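Local structure of carboxypeptidase 1 (Deinococcus radiodurans str. R1, 5GIV) at residues A[360-372]-A[406-420]. The protein is an M32-family zinc metallocarboxypeptidase that probably releases amino acids one at a time from peptide C-termini with broad specificity, proline excepted. Numbering follows the deposited sequence.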
loop_
_atom_site.group_PDB
_atom_site.type_symbol
_atom_site.label_atom_id
_atom_site.label_comp_id
_atom_site.label_asym_id
_atom_site.label_seq_id
_atom_site.Cartn_x
_atom_site.Cartn_y
_atom_site.Cartn_z
ATOM N N HIS A 360 -18.540 1.391 29.501
ATOM C CA HIS A 360 -17.615 2.373 28.939
ATOM C C HIS A 360 -18.307 3.263 27.910
ATOM O O HIS A 360 -18.064 4.476 27.867
ATOM C CB HIS A 360 -16.410 1.671 28.305
ATOM C CG HIS A 360 -15.592 0.866 29.268
ATOM N ND1 HIS A 360 -14.447 1.352 29.865
ATOM C CD2 HIS A 360 -15.740 -0.403 29.715
ATOM C CE1 HIS A 360 -13.932 0.419 30.645
ATOM N NE2 HIS A 360 -14.698 -0.653 30.576
ATOM N N VAL A 361 -19.139 2.669 27.049
ATOM C CA VAL A 361 -19.855 3.439 26.035
ATOM C C VAL A 361 -20.814 4.418 26.695
ATOM O O VAL A 361 -20.896 5.591 26.310
ATOM C CB VAL A 361 -20.589 2.491 25.066
ATOM C CG1 VAL A 361 -21.483 3.264 24.118
ATOM C CG2 VAL A 361 -19.586 1.661 24.287
ATOM N N ILE A 362 -21.567 3.942 27.692
ATOM C CA ILE A 362 -22.494 4.807 28.416
ATOM C C ILE A 362 -21.750 5.977 29.042
ATOM O O ILE A 362 -22.193 7.128 28.973
ATOM C CB ILE A 362 -23.264 4.007 29.479
ATOM C CG1 ILE A 362 -24.115 2.923 28.813
ATOM C CG2 ILE A 362 -24.090 4.952 30.357
ATOM C CD1 ILE A 362 -24.787 1.992 29.787
ATOM N N THR A 363 -20.619 5.697 29.692
ATOM C CA THR A 363 -19.822 6.776 30.260
ATOM C C THR A 363 -19.545 7.864 29.227
ATOM O O THR A 363 -19.821 9.044 29.461
ATOM C CB THR A 363 -18.512 6.215 30.807
ATOM O OG1 THR A 363 -18.809 5.262 31.830
ATOM C CG2 THR A 363 -17.640 7.339 31.380
ATOM N N ARG A 364 -19.002 7.475 28.068
ATOM C CA ARG A 364 -18.628 8.453 27.052
ATOM C C ARG A 364 -19.847 9.188 26.500
ATOM O O ARG A 364 -19.826 10.416 26.344
ATOM C CB ARG A 364 -17.873 7.758 25.923
ATOM C CG ARG A 364 -16.508 7.259 26.322
ATOM C CD ARG A 364 -16.115 5.990 25.571
ATOM N NE ARG A 364 -14.719 5.639 25.828
ATOM C CZ ARG A 364 -14.280 5.109 26.968
ATOM N NH1 ARG A 364 -15.123 4.877 27.970
ATOM N NH2 ARG A 364 -12.988 4.835 27.115
ATOM N N PHE A 365 -20.924 8.453 26.207
ATOM C CA PHE A 365 -22.118 9.074 25.646
ATOM C C PHE A 365 -22.661 10.153 26.577
ATOM O O PHE A 365 -23.001 11.258 26.136
ATOM C CB PHE A 365 -23.166 7.998 25.377
ATOM C CG PHE A 365 -24.455 8.511 24.800
ATOM C CD1 PHE A 365 -24.583 8.722 23.445
ATOM C CD2 PHE A 365 -25.551 8.749 25.613
ATOM C CE1 PHE A 365 -25.772 9.171 22.910
ATOM C CE2 PHE A 365 -26.751 9.197 25.081
ATOM C CZ PHE A 365 -26.861 9.410 23.733
ATOM N N GLU A 366 -22.742 9.854 27.877
ATOM C CA GLU A 366 -23.307 10.815 28.816
ATOM C C GLU A 366 -22.419 12.046 28.968
ATOM O O GLU A 366 -22.933 13.156 29.157
ATOM C CB GLU A 366 -23.559 10.135 30.162
ATOM C CG GLU A 366 -24.764 9.186 30.123
ATOM C CD GLU A 366 -25.011 8.443 31.427
ATOM O OE1 GLU A 366 -24.185 8.562 32.367
ATOM O OE2 GLU A 366 -26.027 7.713 31.506
ATOM N N LEU A 367 -21.096 11.884 28.850
ATOM C CA LEU A 367 -20.210 13.043 28.854
ATOM C C LEU A 367 -20.399 13.870 27.591
ATOM O O LEU A 367 -20.320 15.104 27.631
ATOM C CB LEU A 367 -18.750 12.595 28.994
ATOM C CG LEU A 367 -18.344 11.947 30.325
ATOM C CD1 LEU A 367 -17.007 11.226 30.201
ATOM C CD2 LEU A 367 -18.277 12.990 31.444
ATOM N N GLU A 368 -20.626 13.204 26.454
ATOM C CA GLU A 368 -20.961 13.924 25.231
ATOM C C GLU A 368 -22.258 14.705 25.401
ATOM O O GLU A 368 -22.356 15.868 24.986
ATOM C CB GLU A 368 -21.088 12.952 24.063
ATOM C CG GLU A 368 -19.802 12.337 23.561
ATOM C CD GLU A 368 -20.053 11.386 22.395
ATOM O OE1 GLU A 368 -21.196 10.891 22.264
ATOM O OE2 GLU A 368 -19.114 11.145 21.607
ATOM N N ARG A 369 -23.270 14.076 26.006
ATOM C CA ARG A 369 -24.540 14.758 26.221
ATOM C C ARG A 369 -24.342 16.021 27.045
ATOM O O ARG A 369 -24.843 17.091 26.686
ATOM C CB ARG A 369 -25.538 13.823 26.903
ATOM C CG ARG A 369 -26.952 14.378 26.937
ATOM C CD ARG A 369 -27.812 13.736 28.014
ATOM N NE ARG A 369 -28.152 12.340 27.735
ATOM C CZ ARG A 369 -28.970 11.944 26.759
ATOM N NH1 ARG A 369 -29.525 12.838 25.941
ATOM N NH2 ARG A 369 -29.234 10.647 26.595
ATOM N N GLU A 370 -23.603 15.915 28.154
ATOM C CA GLU A 370 -23.362 17.080 29.003
ATOM C C GLU A 370 -22.570 18.154 28.274
ATOM O O GLU A 370 -22.867 19.348 28.406
ATOM C CB GLU A 370 -22.634 16.674 30.285
ATOM C CG GLU A 370 -23.447 15.797 31.230
ATOM C CD GLU A 370 -24.796 16.420 31.583
ATOM O OE1 GLU A 370 -25.840 15.758 31.368
ATOM O OE2 GLU A 370 -24.814 17.577 32.075
ATOM N N MET A 371 -21.574 17.757 27.479
ATOM C CA MET A 371 -20.775 18.762 26.782
ATOM C C MET A 371 -21.583 19.430 25.680
ATOM O O MET A 371 -21.509 20.650 25.500
ATOM C CB MET A 371 -19.499 18.146 26.210
ATOM C CG MET A 371 -18.417 17.861 27.245
ATOM S SD MET A 371 -16.871 17.270 26.503
ATOM C CE MET A 371 -17.240 15.543 26.220
ATOM N N LEU A 372 -22.357 18.656 24.924
ATOM C CA LEU A 372 -23.131 19.270 23.854
ATOM C C LEU A 372 -24.192 20.216 24.407
ATOM O O LEU A 372 -24.469 21.254 23.798
ATOM C CB LEU A 372 -23.763 18.188 22.969
ATOM C CG LEU A 372 -22.820 17.473 21.993
ATOM C CD1 LEU A 372 -23.555 16.404 21.223
ATOM C CD2 LEU A 372 -22.212 18.467 21.029
ATOM N N GLN A 406 -7.833 8.533 26.823
ATOM C CA GLN A 406 -7.727 7.126 26.432
ATOM C C GLN A 406 -8.089 6.904 24.967
ATOM O O GLN A 406 -7.329 6.276 24.215
ATOM C CB GLN A 406 -8.616 6.268 27.330
ATOM C CG GLN A 406 -8.832 4.881 26.789
ATOM C CD GLN A 406 -9.792 4.059 27.625
ATOM O OE1 GLN A 406 -10.457 3.168 27.106
ATOM N NE2 GLN A 406 -9.852 4.332 28.926
ATOM N N ASP A 407 -9.257 7.379 24.550
ATOM C CA ASP A 407 -9.763 7.092 23.217
ATOM C C ASP A 407 -9.484 8.248 22.259
ATOM O O ASP A 407 -9.479 9.420 22.649
ATOM C CB ASP A 407 -11.262 6.777 23.275
ATOM C CG ASP A 407 -11.539 5.291 23.586
ATOM O OD1 ASP A 407 -10.864 4.414 22.993
ATOM O OD2 ASP A 407 -12.420 5.000 24.431
ATOM N N VAL A 408 -9.232 7.896 20.994
ATOM C CA VAL A 408 -8.874 8.893 19.991
ATOM C C VAL A 408 -10.076 9.682 19.473
ATOM O O VAL A 408 -9.890 10.759 18.891
ATOM C CB VAL A 408 -8.163 8.240 18.786
ATOM C CG1 VAL A 408 -9.131 7.454 17.941
ATOM C CG2 VAL A 408 -7.471 9.287 17.944
ATOM N N HIS A 409 -11.301 9.195 19.688
ATOM C CA HIS A 409 -12.446 9.709 18.936
ATOM C C HIS A 409 -12.574 11.229 19.042
ATOM O O HIS A 409 -12.622 11.927 18.024
ATOM C CB HIS A 409 -13.732 9.013 19.393
ATOM C CG HIS A 409 -13.695 7.523 19.234
ATOM N ND1 HIS A 409 -12.717 6.736 19.808
ATOM C CD2 HIS A 409 -14.508 6.678 18.556
ATOM C CE1 HIS A 409 -12.938 5.470 19.502
ATOM N NE2 HIS A 409 -14.012 5.409 18.734
ATOM N N TRP A 410 -12.618 11.765 20.264
ATOM C CA TRP A 410 -12.826 13.203 20.435
ATOM C C TRP A 410 -11.623 14.042 20.011
ATOM O O TRP A 410 -11.735 15.274 19.953
ATOM C CB TRP A 410 -13.160 13.518 21.893
ATOM C CG TRP A 410 -14.397 12.842 22.398
ATOM C CD1 TRP A 410 -15.439 12.363 21.650
ATOM C CD2 TRP A 410 -14.725 12.563 23.765
ATOM N NE1 TRP A 410 -16.390 11.805 22.469
ATOM C CE2 TRP A 410 -15.976 11.917 23.772
ATOM C CE3 TRP A 410 -14.083 12.801 24.985
ATOM C CZ2 TRP A 410 -16.597 11.500 24.951
ATOM C CZ3 TRP A 410 -14.701 12.392 26.151
ATOM C CH2 TRP A 410 -15.944 11.750 26.125
ATOM N N TYR A 411 -10.486 13.424 19.697
ATOM C CA TYR A 411 -9.307 14.177 19.299
ATOM C C TYR A 411 -9.034 14.116 17.804
ATOM O O TYR A 411 -8.226 14.912 17.308
ATOM C CB TYR A 411 -8.076 13.671 20.062
ATOM C CG TYR A 411 -8.285 13.681 21.552
ATOM C CD1 TYR A 411 -8.088 14.840 22.292
ATOM C CD2 TYR A 411 -8.712 12.541 22.215
ATOM C CE1 TYR A 411 -8.293 14.854 23.647
ATOM C CE2 TYR A 411 -8.923 12.550 23.569
ATOM C CZ TYR A 411 -8.714 13.704 24.278
ATOM O OH TYR A 411 -8.926 13.714 25.634
ATOM N N PHE A 412 -9.669 13.191 17.084
ATOM C CA PHE A 412 -9.516 13.065 15.641
ATOM C C PHE A 412 -10.856 13.188 14.927
ATOM O O PHE A 412 -10.986 12.766 13.777
ATOM C CB PHE A 412 -8.847 11.735 15.299
ATOM C CG PHE A 412 -8.243 11.696 13.927
ATOM C CD1 PHE A 412 -7.952 12.871 13.245
ATOM C CD2 PHE A 412 -7.959 10.483 13.316
ATOM C CE1 PHE A 412 -7.389 12.837 11.977
ATOM C CE2 PHE A 412 -7.395 10.439 12.048
ATOM C CZ PHE A 412 -7.113 11.616 11.377
ATOM N N GLY A 413 -11.861 13.734 15.596
ATOM C CA GLY A 413 -13.172 13.872 15.025
ATOM C C GLY A 413 -14.093 14.658 15.933
ATOM O O GLY A 413 -13.674 15.211 16.956
ATOM N N PRO A 414 -15.374 14.707 15.588
ATOM C CA PRO A 414 -16.316 15.499 16.376
ATOM C C PRO A 414 -16.548 14.876 17.739
ATOM O O PRO A 414 -16.287 13.694 17.972
ATOM C CB PRO A 414 -17.603 15.474 15.538
ATOM C CG PRO A 414 -17.205 14.947 14.192
ATOM C CD PRO A 414 -16.032 14.044 14.454
ATOM N N ILE A 415 -17.055 15.705 18.645
ATOM C CA ILE A 415 -17.518 15.272 19.954
ATOM C C ILE A 415 -19.023 15.079 19.871
ATOM O O ILE A 415 -19.756 16.023 19.550
ATOM C CB ILE A 415 -17.161 16.288 21.047
ATOM C CG1 ILE A 415 -15.647 16.379 21.218
ATOM C CG2 ILE A 415 -17.825 15.907 22.355
ATOM C CD1 ILE A 415 -15.215 17.551 22.078
ATOM N N GLY A 416 -19.484 13.856 20.127
ATOM C CA GLY A 416 -20.904 13.575 20.112
ATOM C C GLY A 416 -21.269 12.423 19.209
ATOM O O GLY A 416 -20.967 12.450 18.015
ATOM N N GLY A 417 -21.968 11.430 19.753
ATOM C CA GLY A 417 -22.369 10.284 18.958
ATOM C C GLY A 417 -21.241 9.387 18.509
ATOM O O GLY A 417 -21.408 8.643 17.548
ATOM N N SER A 418 -20.106 9.410 19.207
ATOM C CA SER A 418 -18.912 8.690 18.776
ATOM C C SER A 418 -18.916 7.221 19.158
ATOM O O SER A 418 -18.164 6.445 18.560
ATOM C CB SER A 418 -17.658 9.320 19.388
ATOM O OG SER A 418 -17.672 10.721 19.237
ATOM N N PHE A 419 -19.722 6.822 20.140
ATOM C CA PHE A 419 -19.562 5.516 20.767
ATOM C C PHE A 419 -20.810 4.644 20.818
ATOM O O PHE A 419 -20.660 3.429 20.993
ATOM C CB PHE A 419 -19.035 5.679 22.203
ATOM C CG PHE A 419 -17.625 6.212 22.282
ATOM C CD1 PHE A 419 -16.534 5.349 22.165
ATOM C CD2 PHE A 419 -17.387 7.565 22.470
ATOM C CE1 PHE A 419 -15.240 5.827 22.227
ATOM C CE2 PHE A 419 -16.085 8.054 22.549
ATOM C CZ PHE A 419 -15.010 7.180 22.417
ATOM N N GLN A 420 -22.026 5.195 20.714
ATOM C CA GLN A 420 -23.189 4.334 20.929
ATOM C C GLN A 420 -23.279 3.229 19.883
ATOM O O GLN A 420 -23.867 2.181 20.157
ATOM C CB GLN A 420 -24.494 5.144 20.996
ATOM C CG GLN A 420 -24.973 5.694 19.699
ATOM C CD GLN A 420 -24.167 6.877 19.288
ATOM O OE1 GLN A 420 -23.498 7.503 20.116
ATOM N NE2 GLN A 420 -24.193 7.186 18.003
#
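The Phe419 ring carries Arg364 CD over its centre, 3.3 Å from the centroid and 6° off the normal, a CH-pi contact; on the side away from Arg364, its rim atom CE1 sits over the centre of the His409 ring. On Trp410, Met371 CE sits over one face, 4.1 Å from the centroid of the six-membered ring, beside Ile415 CG2, whereas Glu368 OE2 and Arg364 O meet the indole edge. The Arg364 guanidinium, steep to the Phe419 ring, is engaged at its edge: NE and NH2 both reach Asp407 OD2 (2.8 and 2.7 Å), a side-on salt bridge to one oxygen, the guanidinium and carboxylate planes steeply inclined. A bend at chi2 (148°) takes the chain across the phenyl face to Asp407, while NH1 donates to His360 O one helical turn back. Arg349 binds the other oxygen, Asp407 OD1.

Glu368, extended beyond CG, pushes its carboxylate into the turn 416-418. OE2 receives Trp410 NE1 on its anti lone pair (2.9 Å, 162°), Ser418 N on its syn lone pair, and Ser418 OG nearly head-on at 2.8 Å. Weak bonds come from Gly416 N to OE2 and from Gly417 N to OE1. Leu372 CD1 packs on Gly416 CA at 4.0 Å, and CD2 on the Ile415 carbonyl oxygen.

Helix 357-372 holds the loop leading into helix 420-439 through two buried charged groups, with the side chain of Phe419 about 11 Å from the bound zinc ion. Three regular donors on OE2 would probably stabilise Glu368 as a carboxylate, and these bonds probably help orient Ser418 and Trp410, whose face Met371 packs.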